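Local coordinates for putative regulatory protein SCO4313 (Streptomyces coelicolor, PDB 2OI8) that probably binds DNA as a TetR-family transcriptional regulator, through a predicted helix-turn-helix motif near the start of the chain, at residues Tyr56-Gly59 / Arg60-Ile64; Ile64-Leu67 / Ile68-Ala71. All blocks are in the same frame, centred on the assembly; numbering follows the deposited sequence.

Contact 1. Residues Tyr56-Gly59 / Arg60-Ile64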
# COMPACT_ATOMS: atom_id res chain seq x y z
N TYR A 56 -21.20 -20.34 11.94
CA TYR A 56 -19.73 -20.23 12.07
C TYR A 56 -19.17 -18.80 12.09
O TYR A 56 -18.17 -18.53 12.73
CB TYR A 56 -19.01 -20.98 10.95
CG TYR A 56 -19.04 -22.48 11.11
CD1 TYR A 56 -18.13 -23.12 11.93
CD2 TYR A 56 -19.95 -23.24 10.40
CE1 TYR A 56 -18.15 -24.52 12.07
CE2 TYR A 56 -19.98 -24.60 10.51
CZ TYR A 56 -19.10 -25.24 11.36
OH TYR A 56 -19.15 -26.60 11.46
N PHE A 57 -19.79 -17.90 11.32
CA PHE A 57 -19.41 -16.48 11.32
C PHE A 57 -20.68 -15.68 11.21
O PHE A 57 -21.36 -15.71 10.18
CB PHE A 57 -18.47 -16.15 10.17
CG PHE A 57 -17.11 -16.75 10.32
CD1 PHE A 57 -16.19 -16.20 11.24
CD2 PHE A 57 -16.73 -17.88 9.57
CE1 PHE A 57 -14.90 -16.77 11.41
CE2 PHE A 57 -15.45 -18.45 9.72
CZ PHE A 57 -14.53 -17.89 10.65
N ASP A 58 -21.03 -14.97 12.28
CA ASP A 58 -22.23 -14.17 12.24
C ASP A 58 -21.99 -12.91 11.41
O ASP A 58 -21.88 -11.82 11.95
CB ASP A 58 -22.70 -13.83 13.66
CG ASP A 58 -23.99 -13.04 13.65
OD1 ASP A 58 -24.65 -13.00 12.58
OD2 ASP A 58 -24.35 -12.43 14.70
N GLY A 59 -21.87 -13.08 10.09
CA GLY A 59 -21.74 -11.95 9.18
C GLY A 59 -20.35 -11.76 8.61
O GLY A 59 -19.36 -12.18 9.22
N ARG A 60 -20.31 -11.10 7.46
CA ARG A 60 -19.09 -10.85 6.72
C ARG A 60 -17.99 -10.16 7.53
O ARG A 60 -16.80 -10.40 7.31
CB ARG A 60 -19.41 -10.06 5.44
CG ARG A 60 -18.17 -9.53 4.64
CD ARG A 60 -18.62 -8.66 3.47
NE ARG A 60 -17.92 -7.36 3.37
CZ ARG A 60 -18.23 -6.30 4.10
NH1 ARG A 60 -19.19 -6.37 5.01
NH2 ARG A 60 -17.60 -5.15 3.96
N ASP A 61 -18.36 -9.28 8.46
CA ASP A 61 -17.34 -8.52 9.18
C ASP A 61 -16.63 -9.40 10.18
O ASP A 61 -15.42 -9.28 10.35
CB ASP A 61 -17.92 -7.28 9.87
CG ASP A 61 -18.29 -6.16 8.88
OD1 ASP A 61 -17.79 -6.16 7.73
OD2 ASP A 61 -19.10 -5.29 9.28
N GLU A 62 -17.38 -10.28 10.83
CA GLU A 62 -16.81 -11.32 11.69
C GLU A 62 -15.80 -12.20 10.96
O GLU A 62 -14.76 -12.57 11.53
CB GLU A 62 -17.91 -12.21 12.25
CG GLU A 62 -18.58 -11.67 13.48
CD GLU A 62 -19.20 -12.77 14.32
OE1 GLU A 62 -18.83 -13.97 14.16
OE2 GLU A 62 -20.07 -12.43 15.15
N LEU A 63 -16.10 -12.54 9.71
CA LEU A 63 -15.20 -13.32 8.92
C LEU A 63 -13.99 -12.47 8.56
O LEU A 63 -12.87 -12.93 8.71
CB LEU A 63 -15.88 -13.83 7.66
CG LEU A 63 -14.94 -14.59 6.71
CD1 LEU A 63 -14.26 -15.82 7.35
CD2 LEU A 63 -15.71 -15.00 5.47
N ILE A 64 -14.22 -11.23 8.10
CA ILE A 64 -13.11 -10.36 7.73
C ILE A 64 -12.21 -10.22 8.94
O ILE A 64 -10.98 -10.46 8.86
CB ILE A 64 -13.58 -8.94 7.32
CG1 ILE A 64 -14.43 -8.93 6.02
CG2 ILE A 64 -12.38 -7.97 7.25
CD1 ILE A 64 -13.69 -9.35 4.81
O HOH W 1 -21.82 -13.36 16.79

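Contact 2. Residues Ile64-Leu67 / Ile68-Ala71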
# COMPACT_ATOMS: atom_id res chain seq x y z
N ILE A 64 -14.22 -11.23 8.10
CA ILE A 64 -13.11 -10.36 7.73
C ILE A 64 -12.21 -10.22 8.94
O ILE A 64 -10.98 -10.46 8.86
CB ILE A 64 -13.58 -8.94 7.32
CG1 ILE A 64 -14.43 -8.93 6.02
CG2 ILE A 64 -12.38 -7.97 7.25
CD1 ILE A 64 -13.69 -9.35 4.81
N THR A 65 -12.83 -9.87 10.08
CA THR A 65 -12.11 -9.65 11.32
C THR A 65 -11.14 -10.79 11.59
O THR A 65 -9.98 -10.52 11.86
CB THR A 65 -13.05 -9.46 12.52
OG1 THR A 65 -13.77 -8.23 12.37
CG2 THR A 65 -12.28 -9.41 13.82
N GLU A 66 -11.61 -12.04 11.49
CA GLU A 66 -10.78 -13.23 11.72
C GLU A 66 -9.63 -13.40 10.72
O GLU A 66 -8.53 -13.85 11.08
CB GLU A 66 -11.62 -14.52 11.76
CG GLU A 66 -12.23 -14.88 13.13
CD GLU A 66 -11.31 -14.53 14.31
OE1 GLU A 66 -10.24 -15.16 14.45
OE2 GLU A 66 -11.65 -13.62 15.10
N LEU A 67 -9.91 -13.10 9.45
CA LEU A 67 -8.88 -13.10 8.43
C LEU A 67 -7.81 -12.04 8.76
O LEU A 67 -6.62 -12.33 8.73
CB LEU A 67 -9.48 -12.88 7.04
CG LEU A 67 -10.49 -13.90 6.50
CD1 LEU A 67 -10.96 -13.43 5.14
CD2 LEU A 67 -9.94 -15.34 6.40
N ILE A 68 -8.24 -10.83 9.12
CA ILE A 68 -7.29 -9.79 9.58
C ILE A 68 -6.42 -10.25 10.79
O ILE A 68 -5.19 -10.08 10.77
CB ILE A 68 -7.98 -8.40 9.80
CG1 ILE A 68 -8.39 -7.80 8.46
CG2 ILE A 68 -7.06 -7.41 10.48
CD1 ILE A 68 -9.37 -6.68 8.57
N ARG A 69 -7.04 -10.86 11.80
CA ARG A 69 -6.36 -11.41 12.99
C ARG A 69 -5.32 -12.47 12.62
O ARG A 69 -4.18 -12.46 13.12
CB ARG A 69 -7.39 -11.99 13.98
CG ARG A 69 -6.88 -12.36 15.39
CD ARG A 69 -8.04 -12.68 16.44
NE ARG A 69 -9.17 -11.74 16.34
CZ ARG A 69 -9.84 -11.21 17.36
NH1 ARG A 69 -9.50 -11.49 18.63
NH2 ARG A 69 -10.84 -10.36 17.13
N ASP A 70 -5.72 -13.38 11.72
CA ASP A 70 -4.87 -14.45 11.22
C ASP A 70 -3.69 -13.88 10.49
O ASP A 70 -2.58 -14.39 10.61
CB ASP A 70 -5.64 -15.35 10.23
CG ASP A 70 -6.52 -16.38 10.91
OD1 ASP A 70 -6.45 -16.54 12.15
OD2 ASP A 70 -7.28 -17.07 10.20
N ALA A 71 -3.93 -12.81 9.73
CA ALA A 71 -2.88 -12.16 8.94
C ALA A 71 -1.81 -11.57 9.86
O ALA A 71 -0.62 -11.88 9.71
CB ALA A 71 -3.46 -11.10 7.98

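Contact 1. Residues Tyr56-Gly59 / Arg60-Ile64
The Phe57 ring carries one delta methyl of Leu63, CD1, on one face: CD1 stands 3.8 Å from the ring centroid and only 14° off the ring normal, a CH-pi contact made almost over the centre. With CG of Leu63 trans to its own backbone N (chi1 176°), the branch is carried back across the ring, and the two side chains cross at a slant. This is the buried, close-packed half. Beside it the chain turns into the helix at Gly59, the N-cap residue, whose carbonyl O accepts a weak, bent hydrogen bond from Leu63 N at 3.3 Å. Its backbone angles, phi 107° and psi 157°, would press a beta carbon against the carbonyl O of Asp58, a strain that glycine, having none, escapes.

The other half faces solvent and is held more loosely. Glu62 reaches back along the loop, extended beyond CG, and its OE1 takes a weak hydrogen bond from Asp58 N at 3.1 Å. Its other oxygen, OE2, lies 4.3 Å from Asp58 OD2, and a water donating to both, strongly to Glu62 and weakly to Asp58, probably eases the repulsion.

The loop thus joins helix 50-54, in the predicted helix-turn-helix, to the start of helix 60-84, while Phe57 also packs on Arg18 and Ile21 of helix 14-32.

Contact 2. Residues Ile64-Leu67 / Ile68-Ala71
The Arg69 guanidinium has Glu66 OE2 over one face and the Thr65 methyl, CG2, at its edge near the plane. The carboxylate and guanidinium planes are 35° apart. Glu66 OE2 sits 3.3 Å from Arg69 NE, but well above the guanidinium plane, which makes this an ion pair of charges rather than a directed hydrogen bond. At the edge, Thr65 CG2 comes within 3.7 Å of Arg69 NH2, the two side chains running alongside each other in the same direction. The arginine folds over at chi3 (-42°), and a bend in Glu66 at chi2 brings its carboxylate across to meet it. The stronger acidic partner of Arg69 is Asp123, which forms a salt bridge with NH2; an alanine at this position would probably leave both Glu66 and Asp123 without their positive mate and take away the packing of NH2 against the Thr65 methyl.

All this decorates one stretch of helix 60-84, the long helix that in TetR-type regulators leads from the DNA-binding domain into the C-terminal domain. Its backbone is regular alpha helix, with four successive i to i+4 bonds; Ile68 N to Ile64 O, at 2.8 Å, is nearly straight, and Ala71 N to Leu67 O, at 2.9 Å, is more bent. Away from the charged group, Ile64 CG2 meets Ile68 CD1 at 3.5 Å.

Thr65 OG1 is hydrogen-bonded to the Tyr118 hydroxyl and to Asp61 O, while Asp70 OD2 forms a salt bridge with Lys22 of helix 14-32. Leu67 packs between that helix and Leu109 of helix 104-111, and Ala71 rests on Arg106 and Ile110.

In the fold
From the N terminus, helix 14-32 comes first, then helices 39-45 and 50-54 with the predicted helix-turn-helix motif. Contact 1 closes the short loop that follows and starts helix 60-84; contact 2 takes up the same helix where contact 1 ends, sharing Ile64. The two therefore neither nest nor cross but run in series, their centres about 10 Å apart, and they touch directly where Phe57 CE1 packs on Glu66 CG at 3.7 Å. Both lean on helix 14-32. Contact 2 also reaches helix 104-111, so together they tie the N-terminal, probably DNA-binding helices to the C-terminal domain.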